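Local coordinates for protein putative oxidoreductase yhhX (Escherichia coli K-12, PDB 3F4L) that is a probable NAD(P)-dependent oxidoreductase of the Gfo/Idh/MocA family, perhaps acting as a scyllo-inositol dehydrogenase that uses NADP+, at residues E43-P46 with I47-H50; Y81-R84 with A85-G89; P100-A103 with Q104-L108. All coordinates share one frame; numbering follows the deposited sequence.

Contact 1: residues E43-P46 with I47-H50; sequences EQAP and IYSH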
# COMPACT_ATOMS: atom_id res chain seq x y z
N GLU A 43 21.17 23.50 -30.95
CA GLU A 43 20.50 24.21 -32.03
C GLU A 43 21.09 23.88 -33.40
O GLU A 43 20.44 24.10 -34.42
CB GLU A 43 20.57 25.73 -31.80
CG GLU A 43 19.90 26.17 -30.51
CD GLU A 43 20.08 27.65 -30.19
OE1 GLU A 43 19.94 28.00 -29.00
OE2 GLU A 43 20.35 28.46 -31.11
N GLN A 44 22.31 23.35 -33.43
CA GLN A 44 22.97 23.00 -34.70
C GLN A 44 22.60 21.64 -35.29
O GLN A 44 23.06 21.29 -36.39
CB GLN A 44 24.50 23.07 -34.55
CG GLN A 44 25.11 24.45 -34.77
CD GLN A 44 26.63 24.41 -34.95
OE1 GLN A 44 27.16 23.68 -35.79
NE2 GLN A 44 27.34 25.21 -34.16
N ALA A 45 21.78 20.87 -34.58
CA ALA A 45 21.37 19.57 -35.09
C ALA A 45 20.55 19.77 -36.36
O ALA A 45 19.61 20.56 -36.39
CB ALA A 45 20.55 18.83 -34.04
N PRO A 46 20.88 19.06 -37.44
CA PRO A 46 20.14 19.21 -38.69
C PRO A 46 18.61 19.16 -38.57
O PRO A 46 17.91 19.85 -39.31
CB PRO A 46 20.70 18.09 -39.56
CG PRO A 46 22.15 18.06 -39.13
CD PRO A 46 22.02 18.13 -37.61
N ILE A 47 18.09 18.35 -37.65
CA ILE A 47 16.65 18.24 -37.48
C ILE A 47 15.97 19.54 -37.04
O ILE A 47 14.74 19.64 -37.09
CB ILE A 47 16.27 17.11 -36.47
CG1 ILE A 47 16.98 17.33 -35.13
CG2 ILE A 47 16.59 15.75 -37.08
CD1 ILE A 47 16.43 16.45 -33.98
N TYR A 48 16.76 20.53 -36.61
CA TYR A 48 16.20 21.81 -36.17
C TYR A 48 16.47 22.93 -37.18
O TYR A 48 16.17 24.10 -36.92
CB TYR A 48 16.79 22.22 -34.82
CG TYR A 48 16.70 21.20 -33.71
CD1 TYR A 48 15.49 20.56 -33.41
CD2 TYR A 48 17.81 20.88 -32.93
CE1 TYR A 48 15.40 19.65 -32.37
CE2 TYR A 48 17.73 19.96 -31.87
CZ TYR A 48 16.51 19.36 -31.60
OH TYR A 48 16.40 18.46 -30.57
N SER A 49 17.03 22.58 -38.34
CA SER A 49 17.38 23.57 -39.37
C SER A 49 16.27 24.52 -39.81
O SER A 49 16.56 25.64 -40.22
CB SER A 49 17.96 22.87 -40.60
OG SER A 49 17.00 22.02 -41.21
N HIS A 50 15.02 24.08 -39.73
CA HIS A 50 13.88 24.91 -40.15
C HIS A 50 13.36 25.83 -39.05
O HIS A 50 12.44 26.61 -39.27
CB HIS A 50 12.73 24.01 -40.60
CG HIS A 50 12.20 23.14 -39.50
ND1 HIS A 50 12.96 22.16 -38.88
CD2 HIS A 50 11.00 23.12 -38.88
CE1 HIS A 50 12.25 21.58 -37.93
NE2 HIS A 50 11.05 22.14 -37.91
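Ala-45 and Tyr-48 meet on the inner side of a tight turn, where the methyl group of Ala-45 comes up to the tyrosine ring at a slant, CB of Ala-45 being 3.6 Å from CD2 of Tyr-48 and nearly as near to CE2. Ile-47 works on the same ring: its CG1 sits over the centre of one face, 3.8 Å above the plane. That branch lies between the backbone N and the carbonyl carbon of Ile-47 (chi1 55°), which turns it back toward the turn and brings CG1 to 4.0 Å from CB of Ala-45. Methyl, methylene and ring thus form a small apolar cluster, and the tight part of the contact centres on the buried Tyr-48.

Backbone bonds close the turn. N of Tyr-48 donates to O of Ala-45 at 2.9 Å, a nearly straight bond (N-H...O 166°). One residue on, N of Ser-49 reaches O of Pro-46 at 3.0 Å. These successive bonds to the third residue back are the pattern of a short 3-10 turn.

The outer side is looser. Pro-46, Ile-47 and Ser-49 are all exposed, and OG of Ser-49 stands 3.0 Å from O of Pro-46, the same oxygen its backbone N already uses; but the hydroxyl has a choice of acceptors, so this bond is not certain.

The turn belongs to the connection between strands 29-35 and 52-54 of the Rossmann-type sheet, and Glu-43 forms a salt bridge with Arg-36 at the end of the first of these. Phe-10 meets the ring of Tyr-48 edge-to-face, and the ring is buried against Thr-15 and Leu-19 of helix 12-22 and Phe-53 of strand 52-54.

Contact 2: residues Y81-R84 with A85-G89; sequences YAKR and ALEAG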
# COMPACT_ATOMS: atom_id res chain seq x y z
N TYR A 81 5.68 33.78 -17.90
CA TYR A 81 5.66 33.55 -19.34
C TYR A 81 4.25 33.19 -19.84
O TYR A 81 3.83 33.64 -20.91
CB TYR A 81 6.64 32.44 -19.74
CG TYR A 81 8.08 32.88 -19.79
CD1 TYR A 81 8.46 33.98 -20.56
CD2 TYR A 81 9.07 32.19 -19.09
CE1 TYR A 81 9.79 34.39 -20.61
CE2 TYR A 81 10.40 32.60 -19.14
CZ TYR A 81 10.75 33.69 -19.90
OH TYR A 81 12.07 34.09 -19.97
N ALA A 82 3.54 32.36 -19.09
CA ALA A 82 2.19 31.95 -19.48
C ALA A 82 1.27 33.17 -19.57
O ALA A 82 0.52 33.31 -20.53
CB ALA A 82 1.63 30.95 -18.48
N LYS A 83 1.32 34.03 -18.56
CA LYS A 83 0.50 35.23 -18.53
C LYS A 83 0.84 36.16 -19.69
O LYS A 83 -0.04 36.77 -20.29
CB LYS A 83 0.69 35.98 -17.20
CG LYS A 83 -0.21 37.21 -17.04
CD LYS A 83 -0.04 37.82 -15.66
CE LYS A 83 -0.93 39.03 -15.48
NZ LYS A 83 -0.83 39.54 -14.08
N ARG A 84 2.13 36.28 -20.00
CA ARG A 84 2.55 37.14 -21.10
C ARG A 84 2.06 36.58 -22.43
O ARG A 84 1.59 37.33 -23.29
CB ARG A 84 4.07 37.29 -21.11
CG ARG A 84 4.59 38.21 -20.01
CD ARG A 84 6.08 38.41 -20.13
NE ARG A 84 6.47 39.00 -21.41
CZ ARG A 84 7.73 39.28 -21.74
NH1 ARG A 84 8.71 39.01 -20.89
NH2 ARG A 84 8.00 39.84 -22.91
N ALA A 85 2.14 35.26 -22.59
CA ALA A 85 1.67 34.63 -23.83
C ALA A 85 0.17 34.84 -23.99
O ALA A 85 -0.31 35.18 -25.06
CB ALA A 85 2.01 33.15 -23.83
N LEU A 86 -0.60 34.63 -22.92
CA LEU A 86 -2.04 34.82 -23.02
C LEU A 86 -2.41 36.26 -23.37
O LEU A 86 -3.34 36.51 -24.14
CB LEU A 86 -2.73 34.42 -21.71
CG LEU A 86 -2.72 32.92 -21.40
CD1 LEU A 86 -3.29 32.69 -20.00
CD2 LEU A 86 -3.53 32.18 -22.46
N GLU A 87 -1.67 37.22 -22.81
CA GLU A 87 -1.95 38.63 -23.09
C GLU A 87 -1.61 38.97 -24.53
O GLU A 87 -2.15 39.93 -25.10
CB GLU A 87 -1.16 39.53 -22.12
CG GLU A 87 -1.49 39.23 -20.66
CD GLU A 87 -0.65 40.02 -19.66
OE1 GLU A 87 0.55 40.22 -19.91
OE2 GLU A 87 -1.21 40.42 -18.62
N ALA A 88 -0.74 38.17 -25.15
CA ALA A 88 -0.36 38.38 -26.54
C ALA A 88 -1.34 37.66 -27.45
O ALA A 88 -1.18 37.65 -28.68
CB ALA A 88 1.06 37.89 -26.79
N GLY A 89 -2.35 37.05 -26.84
CA GLY A 89 -3.38 36.34 -27.58
C GLY A 89 -3.05 34.93 -28.01
O GLY A 89 -3.67 34.40 -28.92
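Lys-83 and Glu-87, one helical turn apart, lie with their side chains obliquely across each other along the flank of the helix, the glutamate exposed and the lysine beside helix 102-115. The touch is between the lysine's methylene chain and the carboxylate: CE of Lys-83 is 3.4 Å from OE2 of Glu-87, and CG of Lys-83 is 3.7 Å from the same oxygen. With CG anti to the backbone N (chi1 -176°) and every later torsion extended, the lysine carries its ammonium past the glutamate. NZ of Lys-83 ends 4.6 Å from OE2 of Glu-87, too far for a salt bridge, although the opposite charges probably still attract. Glu-107 is a second, weak partner of the ammonium.

Among the backbone bonds, N of Ala-85 gives to O of Tyr-81 at 2.9 Å and N of Leu-86 to O of Ala-82 at 3.0 Å. The last in the series, from N of Ala-88 to O of Arg-84 at 3.1 Å, is weak and bent (130°), a sign that the helix is ending.

On the buried side, CG of Leu-86 packs 3.4 Å from O of Ala-82. Ala-82, Ala-85 and Leu-86 all rest on Val-92 of strand 91-94, and Leu-86 also reaches Leu-111 and Ala-112 of helix 102-115.

At the C-terminal end N of Gly-89 bonds back to O of Leu-86 at 2.9 Å. This is one of the two bonds into the last turn that, with the positive phi of the glycine, make a Schellman motif, here ending the helix of a beta-alpha-beta unit in the Rossmann fold.

Contact 3: residues P100-A103 with Q104-L108; sequences PTLA and QAKEL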
# COMPACT_ATOMS: atom_id res chain seq x y z
N PRO A 100 3.27 28.11 -9.39
CA PRO A 100 3.79 27.83 -8.05
C PRO A 100 2.66 27.63 -7.05
O PRO A 100 2.82 26.90 -6.07
CB PRO A 100 4.62 29.07 -7.73
CG PRO A 100 5.04 29.58 -9.09
CD PRO A 100 3.76 29.42 -9.87
N THR A 101 1.52 28.28 -7.31
CA THR A 101 0.39 28.20 -6.40
C THR A 101 -0.99 28.04 -7.03
O THR A 101 -1.18 28.26 -8.23
CB THR A 101 0.33 29.45 -5.51
OG1 THR A 101 -0.17 30.56 -6.28
CG2 THR A 101 1.70 29.79 -4.99
N LEU A 102 -1.95 27.68 -6.19
CA LEU A 102 -3.33 27.47 -6.61
C LEU A 102 -3.96 28.77 -7.11
O LEU A 102 -4.63 28.80 -8.14
CB LEU A 102 -4.12 26.91 -5.42
CG LEU A 102 -5.55 26.40 -5.60
CD1 LEU A 102 -5.60 25.32 -6.67
CD2 LEU A 102 -6.05 25.85 -4.25
N ALA A 103 -3.72 29.86 -6.38
CA ALA A 103 -4.26 31.16 -6.78
C ALA A 103 -3.75 31.58 -8.17
O ALA A 103 -4.53 32.01 -9.01
CB ALA A 103 -3.88 32.22 -5.73
N GLN A 104 -2.45 31.45 -8.41
CA GLN A 104 -1.90 31.82 -9.71
C GLN A 104 -2.52 30.97 -10.82
O GLN A 104 -2.78 31.47 -11.91
CB GLN A 104 -0.38 31.64 -9.74
CG GLN A 104 0.37 32.75 -9.04
CD GLN A 104 1.86 32.50 -8.99
OE1 GLN A 104 2.33 31.63 -8.24
NE2 GLN A 104 2.61 33.24 -9.79
N ALA A 105 -2.76 29.70 -10.53
CA ALA A 105 -3.37 28.80 -11.51
C ALA A 105 -4.76 29.33 -11.81
O ALA A 105 -5.16 29.45 -12.97
CB ALA A 105 -3.46 27.39 -10.95
N LYS A 106 -5.50 29.66 -10.76
CA LYS A 106 -6.85 30.17 -10.94
C LYS A 106 -6.84 31.46 -11.74
O LYS A 106 -7.74 31.72 -12.53
CB LYS A 106 -7.51 30.40 -9.57
CG LYS A 106 -7.75 29.11 -8.81
CD LYS A 106 -8.55 29.33 -7.53
CE LYS A 106 -8.88 27.99 -6.89
NZ LYS A 106 -9.49 28.12 -5.54
N GLU A 107 -5.79 32.27 -11.55
CA GLU A 107 -5.65 33.53 -12.26
C GLU A 107 -5.38 33.31 -13.75
O GLU A 107 -5.87 34.04 -14.61
CB GLU A 107 -4.50 34.34 -11.65
CG GLU A 107 -4.43 35.77 -12.14
CD GLU A 107 -3.31 36.54 -11.47
OE1 GLU A 107 -3.11 36.34 -10.25
OE2 GLU A 107 -2.63 37.34 -12.15
N LEU A 108 -4.58 32.29 -14.05
CA LEU A 108 -4.24 31.94 -15.42
C LEU A 108 -5.50 31.50 -16.19
O LEU A 108 -5.71 31.89 -17.33
CB LEU A 108 -3.19 30.83 -15.42
CG LEU A 108 -1.84 31.02 -16.11
CD1 LEU A 108 -1.26 32.40 -15.84
CD2 LEU A 108 -0.89 29.94 -15.63
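A threonine N-cap starts helix 102-115 of the Rossmann domain, and Thr-101 and Gln-104 carry it. OG1 of Thr-101 accepts from N of Gln-104 at 3.2 Å along an almost straight line (169°), giving an amide of the first turn a side-chain acceptor. The hydroxyl can do so because OG1 lies between the backbone N and the carbonyl carbon (chi1 75°), facing the start of the helix. It also makes a weak bond, 3.4 Å long, from OG1 of Thr-101 to OE1 of Gln-104.

The extended glutamine side chain runs back toward the start of the helix, crossing the Pro-100 ring at about a right angle. OE1 of Gln-104 comes to 3.1 Å from CD of Pro-100, so the amide oxygen of Gln-104 lies between the proline ring and the threonine hydroxyl. A valine in place of Thr-101 lacks the hydroxyl and would probably leave N of Gln-104 without its side-chain acceptor and the glutamine amide freer to turn.

Farther along, O of Thr-101 takes N of Ala-105 at 3.1 Å, and O of Leu-102 takes N of Lys-106 at 2.9 Å. The extended lysine chain passes obliquely by Leu-102, with CE of Lys-106 3.9 Å from CG of the leucine.

Leu-102 and Ala-105 pack on Leu-323 and Leu-326 of helix 319-331, whereas Gln-104 and Leu-108 turn to Phe-79 on helix 78-87.

All three contacts lie in the N-terminal, Rossmann-type part of the chain, in series along the sequence. Contacts 2 and 3 are neighbours, their centres 14 Å apart, because helices 78-87 and 102-115 pack side by side. CB of Ala-82 sits 3.9 Å from CD2 of Leu-108, CD1 of Leu-86 lies 3.7 Å from O of Leu-108, and the weak pair of Lys-83 NZ with Glu-107 OE2, 3.4 Å apart, bridges the two contacts. Contact 1 stands apart, with centres about 27 Å from contact 2 and about 35 Å from contact 3; its turn leads to strand 52-54, at one edge of the parallel sheet, whereas helix 102-115 leads to strand 119-121 at the other.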